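Local coordinates for protein ribokinase (Giardia lamblia, PDB 6WHJ) that probably phosphorylates D-ribose at O-5, using ATP and a divalent cation such as magnesium, to give D-ribose 5-phosphate, at residues B[10-15]-B[139-144]; B[169-174]-B[189-194]. All blocks are in the same frame, centred on the assembly; numbering follows the deposited sequence.

Contact 1: B[10-15]-B[139-144]; sequences VIIGSY and TLVVMQ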
loop_
_atom_site.group_PDB
_atom_site.type_symbol
_atom_site.label_atom_id
_atom_site.label_comp_id
_atom_site.label_asym_id
_atom_site.label_seq_id
_atom_site.Cartn_x
_atom_site.Cartn_y
_atom_site.Cartn_z
ATOM N N VAL B 10 -2.147 30.285 5.358
ATOM C CA VAL B 10 -1.600 29.709 4.136
ATOM C C VAL B 10 -0.875 28.425 4.536
ATOM O O VAL B 10 0.031 28.453 5.379
ATOM C CB VAL B 10 -0.658 30.696 3.416
ATOM C CG1 VAL B 10 -0.082 30.087 2.149
ATOM C CG2 VAL B 10 -1.368 31.997 3.101
ATOM N N ILE B 11 -1.275 27.299 3.957
ATOM C CA ILE B 11 -0.659 26.008 4.255
ATOM C C ILE B 11 0.068 25.539 3.000
ATOM O O ILE B 11 -0.559 25.293 1.963
ATOM C CB ILE B 11 -1.683 24.959 4.725
ATOM C CG1 ILE B 11 -2.502 25.463 5.911
ATOM C CG2 ILE B 11 -0.993 23.656 5.078
ATOM C CD1 ILE B 11 -3.834 26.045 5.510
ATOM N N ILE B 12 1.388 25.437 3.086
ATOM C CA ILE B 12 2.220 24.992 1.978
ATOM C C ILE B 12 2.659 23.571 2.300
ATOM O O ILE B 12 3.515 23.369 3.170
ATOM C CB ILE B 12 3.435 25.906 1.779
ATOM C CG1 ILE B 12 3.009 27.380 1.734
ATOM C CG2 ILE B 12 4.153 25.539 0.505
ATOM C CD1 ILE B 12 4.176 28.365 1.867
ATOM N N GLY B 13 2.096 22.586 1.609
ATOM C CA GLY B 13 2.467 21.220 1.890
ATOM C C GLY B 13 1.852 20.211 0.945
ATOM O O GLY B 13 1.447 20.532 -0.172
ATOM N N SER B 14 1.763 18.982 1.427
ATOM C CA SER B 14 1.515 17.843 0.559
ATOM C C SER B 14 0.039 17.479 0.469
ATOM O O SER B 14 -0.754 17.744 1.382
ATOM C CB SER B 14 2.296 16.638 1.065
ATOM O OG SER B 14 1.863 16.339 2.377
ATOM N N TYR B 15 -0.317 16.855 -0.650
ATOM C CA TYR B 15 -1.534 16.067 -0.756
ATOM C C TYR B 15 -1.124 14.654 -1.142
ATOM O O TYR B 15 -0.391 14.460 -2.119
ATOM C CB TYR B 15 -2.530 16.609 -1.792
ATOM C CG TYR B 15 -3.649 15.608 -2.008
ATOM C CD1 TYR B 15 -4.690 15.516 -1.102
ATOM C CD2 TYR B 15 -3.612 14.691 -3.053
ATOM C CE1 TYR B 15 -5.688 14.580 -1.244
ATOM C CE2 TYR B 15 -4.615 13.742 -3.208
ATOM C CZ TYR B 15 -5.652 13.692 -2.292
ATOM O OH TYR B 15 -6.674 12.766 -2.411
ATOM N N THR B 139 -1.727 36.046 8.193
ATOM C CA THR B 139 -1.272 36.013 9.579
ATOM C C THR B 139 -0.383 34.810 9.872
ATOM O O THR B 139 0.637 34.947 10.559
ATOM C CB THR B 139 -2.465 35.990 10.548
ATOM O OG1 THR B 139 -3.299 37.139 10.333
ATOM C CG2 THR B 139 -1.973 36.006 11.989
ATOM N N LEU B 140 -0.743 33.641 9.343
ATOM C CA LEU B 140 -0.023 32.408 9.594
ATOM C C LEU B 140 0.324 31.719 8.283
ATOM O O LEU B 140 -0.472 31.711 7.338
ATOM C CB LEU B 140 -0.853 31.454 10.457
ATOM C CG LEU B 140 -1.304 31.971 11.817
ATOM C CD1 LEU B 140 -2.128 30.888 12.507
ATOM C CD2 LEU B 140 -0.091 32.372 12.655
ATOM N N VAL B 141 1.513 31.129 8.239
ATOM C CA VAL B 141 1.899 30.227 7.168
ATOM C C VAL B 141 2.386 28.943 7.824
ATOM O O VAL B 141 3.122 28.998 8.814
ATOM C CB VAL B 141 2.963 30.843 6.235
ATOM C CG1 VAL B 141 4.214 31.232 6.990
ATOM C CG2 VAL B 141 3.296 29.869 5.114
ATOM N N VAL B 142 1.938 27.792 7.304
ATOM C CA VAL B 142 2.128 26.490 7.943
ATOM C C VAL B 142 2.804 25.537 6.966
ATOM O O VAL B 142 2.425 25.464 5.790
ATOM C CB VAL B 142 0.792 25.887 8.430
ATOM C CG1 VAL B 142 1.042 24.690 9.325
ATOM C CG2 VAL B 142 -0.038 26.927 9.158
ATOM N N MET B 143 3.799 24.795 7.454
ATOM C CA MET B 143 4.508 23.816 6.641
ATOM C C MET B 143 4.760 22.565 7.470
ATOM O O MET B 143 4.769 22.607 8.703
ATOM C CB MET B 143 5.848 24.362 6.131
ATOM C CG MET B 143 5.740 25.614 5.283
ATOM S SD MET B 143 7.288 26.026 4.463
ATOM C CE MET B 143 7.453 24.674 3.294
ATOM N N GLN B 144 4.974 21.446 6.768
ATOM C CA GLN B 144 5.295 20.160 7.378
ATOM C C GLN B 144 6.551 19.576 6.743
ATOM O O GLN B 144 7.452 20.321 6.346
ATOM C CB GLN B 144 4.139 19.176 7.240
ATOM C CG GLN B 144 2.800 19.706 7.688
ATOM C CD GLN B 144 2.155 20.589 6.654
ATOM O OE1 GLN B 144 2.377 20.419 5.456
ATOM N NE2 GLN B 144 1.344 21.533 7.104
HETATM O O HOH W 1 5.208 21.499 4.223
HETATM O O HOH W 2 3.911 19.093 3.997
#
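V10 and V142 carry the backbone ladder that joins the parallel strands 10-12 and 140-143. V10 N donates to L140 O (3.0 Å), V10 O accepts from V142 N (2.8 Å), and V142 O in turn receives I12 N (2.9 Å) nearly head-on, with a C=O...N angle of 176°. Beyond this ladder the strands part and water fills in. Water 1 donates to I12 O and accepts from Q144 N, while water 2 donates to Q144 OE1 and makes only a weak bond to S14 N. A bend at chi2 (80°) turns Q144 CD back toward segment 10-15, and the amide comes up to it: OE1 to G13 CA (3.7 Å), NE2 to I11 CG2. NE2 also donates to Q48 of helix 44-55. S14 OG turns to E146, a predicted substrate-binding residue. On one face of the sheet I11 CG1 lies beside V142 CB (4.2 Å), the two side chains pointing the same way beneath helix 44-55. On the other, I12 CD1 meets V141 CG2 (3.7 Å) at a slant and I12 CB lies near M143 CG; V10 and I12 also touch helix 131-135 there. Parallel strands in the middle of the sheet, opening at their C-terminal ends into polar loops beside the predicted ribose site, are characteristic of the Rossmann-like core of PfkB-family sugar kinases.

Contact 2: B[169-174]-B[189-194]; sequences LRFVFN and SITDIF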
loop_
_atom_site.group_PDB
_atom_site.type_symbol
_atom_site.label_atom_id
_atom_site.label_comp_id
_atom_site.label_asym_id
_atom_site.label_seq_id
_atom_site.Cartn_x
_atom_site.Cartn_y
_atom_site.Cartn_z
ATOM N N LEU B 169 3.048 38.375 10.146
ATOM C CA LEU B 169 3.088 36.997 9.679
ATOM C C LEU B 169 3.897 36.139 10.648
ATOM O O LEU B 169 4.994 36.527 11.066
ATOM C CB LEU B 169 3.707 36.933 8.285
ATOM C CG LEU B 169 3.910 35.527 7.733
ATOM C CD1 LEU B 169 2.581 34.846 7.544
ATOM C CD2 LEU B 169 4.665 35.584 6.445
ATOM N N ARG B 170 3.336 34.994 11.034
ATOM C CA ARG B 170 4.011 34.019 11.877
ATOM C C ARG B 170 4.122 32.699 11.124
ATOM O O ARG B 170 3.177 32.283 10.446
ATOM C CB ARG B 170 3.260 33.803 13.193
ATOM C CG ARG B 170 3.282 35.004 14.093
ATOM C CD ARG B 170 4.641 35.356 14.630
ATOM N NE ARG B 170 4.522 36.526 15.498
ATOM C CZ ARG B 170 4.622 37.787 15.079
ATOM N NH1 ARG B 170 4.879 38.052 13.802
ATOM N NH2 ARG B 170 4.475 38.785 15.943
ATOM N N PHE B 171 5.280 32.055 11.226
ATOM C CA PHE B 171 5.539 30.760 10.597
ATOM C C PHE B 171 5.353 29.657 11.643
ATOM O O PHE B 171 6.099 29.588 12.627
ATOM C CB PHE B 171 6.947 30.751 10.007
ATOM C CG PHE B 171 7.353 29.458 9.339
ATOM C CD1 PHE B 171 6.413 28.539 8.901
ATOM C CD2 PHE B 171 8.701 29.192 9.108
ATOM C CE1 PHE B 171 6.808 27.364 8.276
ATOM C CE2 PHE B 171 9.101 28.029 8.482
ATOM C CZ PHE B 171 8.151 27.111 8.066
ATOM N N VAL B 172 4.347 28.806 11.429
ATOM C CA VAL B 172 4.100 27.623 12.245
ATOM C C VAL B 172 4.632 26.412 11.489
ATOM O O VAL B 172 4.156 26.104 10.387
ATOM C CB VAL B 172 2.606 27.450 12.560
ATOM C CG1 VAL B 172 2.388 26.209 13.466
ATOM C CG2 VAL B 172 2.032 28.728 13.180
ATOM N N PHE B 173 5.615 25.727 12.079
ATOM C CA PHE B 173 6.248 24.560 11.481
ATOM C C PHE B 173 5.922 23.316 12.299
ATOM O O PHE B 173 6.305 23.215 13.469
ATOM C CB PHE B 173 7.760 24.771 11.368
ATOM C CG PHE B 173 8.505 23.599 10.768
ATOM C CD1 PHE B 173 8.037 22.957 9.634
ATOM C CD2 PHE B 173 9.706 23.175 11.317
ATOM C CE1 PHE B 173 8.729 21.883 9.080
ATOM C CE2 PHE B 173 10.403 22.113 10.769
ATOM C CZ PHE B 173 9.910 21.465 9.640
ATOM N N ASN B 174 5.228 22.359 11.673
ATOM C CA ASN B 174 4.936 21.061 12.267
ATOM C C ASN B 174 5.851 20.016 11.642
ATOM O O ASN B 174 5.586 19.561 10.521
ATOM C CB ASN B 174 3.464 20.696 12.045
ATOM C CG ASN B 174 3.146 19.273 12.434
ATOM O OD1 ASN B 174 2.388 18.593 11.746
ATOM N ND2 ASN B 174 3.740 18.804 13.522
ATOM N N SER B 189 15.200 28.664 11.727
ATOM C CA SER B 189 15.691 30.035 11.825
ATOM C C SER B 189 14.643 31.064 11.428
ATOM O O SER B 189 14.779 32.237 11.789
ATOM C CB SER B 189 16.930 30.216 10.962
ATOM O OG SER B 189 16.644 29.869 9.621
ATOM N N ILE B 190 13.599 30.667 10.705
ATOM C CA ILE B 190 12.485 31.563 10.428
ATOM C C ILE B 190 11.194 31.052 11.025
ATOM O O ILE B 190 10.152 31.695 10.867
ATOM C CB ILE B 190 12.301 31.816 8.916
ATOM C CG1 ILE B 190 11.836 30.528 8.234
ATOM C CG2 ILE B 190 13.599 32.373 8.286
ATOM C CD1 ILE B 190 11.076 30.763 6.956
ATOM N N THR B 191 11.237 29.924 11.733
ATOM C CA THR B 191 10.066 29.417 12.425
ATOM C C THR B 191 9.757 30.305 13.621
ATOM O O THR B 191 10.654 30.692 14.382
ATOM C CB THR B 191 10.300 27.985 12.896
ATOM O OG1 THR B 191 10.432 27.119 11.761
ATOM C CG2 THR B 191 9.139 27.505 13.779
ATOM N N ASP B 192 8.483 30.640 13.778
ATOM C CA ASP B 192 8.044 31.381 14.943
ATOM C C ASP B 192 7.492 30.464 16.022
ATOM O O ASP B 192 7.761 30.683 17.205
ATOM C CB ASP B 192 6.992 32.415 14.538
ATOM C CG ASP B 192 7.536 33.430 13.545
ATOM O OD1 ASP B 192 7.140 33.397 12.354
ATOM O OD2 ASP B 192 8.381 34.246 13.959
ATOM N N ILE B 193 6.723 29.450 15.629
ATOM C CA ILE B 193 6.121 28.478 16.536
ATOM C C ILE B 193 6.398 27.075 16.012
ATOM O O ILE B 193 5.959 26.724 14.911
ATOM C CB ILE B 193 4.609 28.706 16.695
ATOM C CG1 ILE B 193 4.341 30.114 17.240
ATOM C CG2 ILE B 193 3.987 27.600 17.556
ATOM C CD1 ILE B 193 2.901 30.534 17.187
ATOM N N PHE B 194 7.095 26.269 16.813
ATOM C CA PHE B 194 7.517 24.926 16.442
ATOM C C PHE B 194 6.634 23.919 17.173
ATOM O O PHE B 194 6.431 24.040 18.391
ATOM C CB PHE B 194 8.996 24.746 16.799
ATOM C CG PHE B 194 9.634 23.500 16.243
ATOM C CD1 PHE B 194 9.577 23.211 14.885
ATOM C CD2 PHE B 194 10.349 22.656 17.068
ATOM C CE1 PHE B 194 10.183 22.085 14.371
ATOM C CE2 PHE B 194 10.955 21.522 16.559
ATOM C CZ PHE B 194 10.872 21.239 15.206
#
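The two parallel strands of a short beta-alpha-beta unit, 170-173 and 193-194, pair here, linked through helix 184-188. F171 O takes two backbone donors, D192 N (2.8 Å) in the carbonyl plane on a lone pair and I193 N (3.1 Å) tilted 20° from that plane; F173 N then donates to I193 O (3.0 Å). Ahead of these bonds the D192 side chain stands in for a backbone carbonyl: CG lies beside its own N, anti to the carbonyl carbon (chi1 -61°), and OD1 receives F171 N through its anti lone pair. The R170 and D192 side chains cross at about a right angle, R170 CD 3.6 Å from D192 CG, whereas the R170 guanidinium turns to the backbone oxygens of L169 and S167. On the face next to helix 184-188, I190 O sits at the edge of the F171 ring, 3.4 Å from CD2, and I190 CG1 packs against the same CD2. T191 OG1, bonded to I187 O of that helix, approaches F173 CB. The F173 and F194 side chains lie side by side and point the same way; F173 CD2 meets the edge of the F194 ring near CE1, an oblique pair with planes 32° apart. V172 and I193 occupy the other face. Salt bridges to K163 and K234 join the F171 N-H in holding the buried D192 carboxylate, which would favour its ionised form.

How the contacts relate
Contacts 1 and 2 are consecutive pairings of one sheet, with centres about 10 Å apart. Strands 140-143 and 170-173 are neighbours, so the strand order 10-12, 140-143, 170-173, 193-194 runs unbroken through both contacts. The seam between them probably carries hydrogen bonds from R170 N to T139 O (2.7 Å) and from V172 N to V141 O (2.9 Å). Side chains cross it too: F171 CD1 packs on V141 O and F173 CE1 on Q144 O (3.4 Å). Contact 1 lies nearer the predicted ribose site: the Q144 side chain comes within about 3 Å of G45 (nearest atoms), against about 10 Å between the side chains of F173 and E146 for contact 2. The F194 side chain is about 9 Å from that of N197, a predicted ATP-binding residue.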